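Local coordinates for enoyl-CoA hydratase/carnithine racemase (Magnetospirillum magneticum, PDB 4NEK), which is a putative enoyl-CoA hydratase/carnitine racemase of the crotonase family that probably acts on enoyl-CoA thioesters, perhaps as a double-bond isomerase, at the interface of chains A and B. Numbering follows the deposited sequence. Chains: chain A/B, Enoyl-CoA hydratase/carnithine racemase.

The interface of chains A and B. Residues chain A 93, 114, 193, 201, 205, 208; chain B 149, 157-158.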
loop_
_atom_site.group_PDB
_atom_site.type_symbol
_atom_site.label_atom_id
_atom_site.label_comp_id
_atom_site.label_asym_id
_atom_site.label_seq_id
_atom_site.Cartn_x
_atom_site.Cartn_y
_atom_site.Cartn_z
ATOM N N PRO A 93 -23.046 -15.274 11.914
ATOM C CA PRO A 93 -22.290 -14.262 11.201
ATOM C C PRO A 93 -23.111 -13.056 10.831
ATOM O O PRO A 93 -24.306 -13.164 10.595
ATOM C CB PRO A 93 -21.837 -14.958 9.927
ATOM C CG PRO A 93 -22.017 -16.408 10.186
ATOM C CD PRO A 93 -23.117 -16.532 11.182
ATOM N N ASP A 114 -18.562 -9.534 10.815
ATOM C CA ASP A 114 -17.635 -10.528 10.304
ATOM C C ASP A 114 -17.121 -10.152 8.921
ATOM O O ASP A 114 -15.975 -10.375 8.650
ATOM C CB ASP A 114 -18.310 -11.870 10.291
ATOM C CG ASP A 114 -18.776 -12.295 11.703
ATOM O OD1 ASP A 114 -17.901 -12.605 12.541
ATOM O OD2 ASP A 114 -20.002 -12.244 11.986
ATOM N N LEU A 193 -21.666 -17.355 2.985
ATOM C CA LEU A 193 -21.579 -17.795 4.366
ATOM C C LEU A 193 -22.748 -18.698 4.749
ATOM O O LEU A 193 -22.582 -19.685 5.472
ATOM C CB LEU A 193 -21.602 -16.607 5.290
ATOM C CG LEU A 193 -20.326 -15.801 5.371
ATOM C CD1 LEU A 193 -20.549 -14.510 6.161
ATOM C CD2 LEU A 193 -19.206 -16.605 6.016
ATOM N N LEU A 201 -19.647 -23.257 11.335
ATOM C CA LEU A 201 -19.335 -21.838 11.125
ATOM C C LEU A 201 -19.430 -21.031 12.411
ATOM O O LEU A 201 -18.578 -20.213 12.711
ATOM C CB LEU A 201 -20.286 -21.237 10.096
ATOM C CG LEU A 201 -19.865 -19.879 9.569
ATOM C CD1 LEU A 201 -18.450 -19.860 9.000
ATOM C CD2 LEU A 201 -20.796 -19.461 8.470
ATOM N N LYS A 205 -16.495 -18.868 14.350
ATOM C CA LYS A 205 -16.653 -17.510 14.769
ATOM C C LYS A 205 -16.380 -17.403 16.260
ATOM O O LYS A 205 -15.696 -16.480 16.704
ATOM C CB LYS A 205 -18.046 -16.984 14.426
ATOM C CG LYS A 205 -18.286 -15.609 14.977
ATOM C CD LYS A 205 -19.518 -14.983 14.379
ATOM C CE LYS A 205 -19.835 -13.736 15.162
ATOM N NZ LYS A 205 -20.898 -12.899 14.562
HETATM N N MSE A 208 -12.706 -17.585 16.967
HETATM C CA MSE A 208 -12.038 -16.370 16.507
HETATM C C MSE A 208 -12.240 -15.273 17.488
HETATM O O MSE A 208 -11.369 -14.456 17.667
HETATM C CB MSE A 208 -12.590 -15.877 15.160
HETATM C CG MSE A 208 -12.043 -16.743 14.018
HETATM SE SE MSE A 208 -12.992 -16.220 12.343
HETATM C CE MSE A 208 -11.976 -14.565 11.950
ATOM N N HIS B 149 -10.262 -9.044 12.366
ATOM C CA HIS B 149 -11.299 -10.062 12.327
ATOM C C HIS B 149 -11.942 -10.232 10.922
ATOM O O HIS B 149 -12.220 -11.335 10.496
ATOM C CB HIS B 149 -12.374 -9.749 13.350
ATOM C CG HIS B 149 -13.455 -10.770 13.373
ATOM N ND1 HIS B 149 -13.296 -12.000 13.968
ATOM C CD2 HIS B 149 -14.674 -10.782 12.806
ATOM C CE1 HIS B 149 -14.396 -12.708 13.812
ATOM N NE2 HIS B 149 -15.234 -12.002 13.083
HETATM N N MSE B 157 -13.825 -18.100 7.543
HETATM C CA MSE B 157 -15.257 -18.294 7.514
HETATM C C MSE B 157 -15.753 -18.466 6.103
HETATM O O MSE B 157 -16.553 -19.355 5.841
HETATM C CB MSE B 157 -15.927 -17.164 8.247
HETATM C CG MSE B 157 -15.686 -17.275 9.770
HETATM SE SE MSE B 157 -16.495 -15.720 10.765
HETATM C CE MSE B 157 -18.353 -15.940 10.209
ATOM N N LEU B 158 -15.297 -17.640 5.163
ATOM C CA LEU B 158 -15.555 -17.873 3.749
ATOM C C LEU B 158 -14.687 -19.011 3.210
ATOM O O LEU B 158 -14.979 -19.548 2.163
ATOM C CB LEU B 158 -15.295 -16.631 2.922
ATOM C CG LEU B 158 -16.266 -15.478 3.087
ATOM C CD1 LEU B 158 -15.863 -14.326 2.183
ATOM C CD2 LEU B 158 -17.686 -15.884 2.745
#
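Helix 149-156 of chain B presents both its ends to chain A in this subunit contact of the crotonase-like fold, B:His149 meeting A:Asp114 and, just past the last turn, B:Met157 entering a pocket lined by A:Pro93, A:Asp114, A:Leu193, A:Leu201 and A:Met208. Crotonase-family enzymes commonly form hexamers, and this contact, within an assembly of six subunits, may be part of such an oligomer. B:His149 NE2 donates to the carboxylate oxygen A:Asp114 OD1 at 2.8 Å, nearly straight at 166°. The acceptor lies close to the ring plane but is met on its anti side, 21° out of the carboxylate plane, the carboxylate being turned 55° from the imidazole. On the syn side of the other oxygen, the amine A:Lys205 NZ sits 2.8 Å from A:Asp114 OD2 in a salt bridge within chain A; its extended chain brings it there from helix 198-208. The two bonds together would limit rotation of the carboxylate. Methyl A:Met208 CE also touches the imidazole, 3.5 Å from B:His149 ND1. An alanine at B:His149 would probably leave A:Asp114 OD1 without its donor from chain B and open a gap beside A:Met208 CE. B:Met157 and A:Met208 are selenomethionines, their SE atoms 3.9 Å apart. B:Met157 runs extended to its selenium, then bends at chi3, which turns its methyl towards the proline ring. At its base, A:Leu201 CD1 packs on B:Met157 CB at 3.8 Å, and A:Leu193 CD2 meets B:Leu158 CD2. At the tip, B:Met157 CE rests 3.6 Å from A:Pro93 CB.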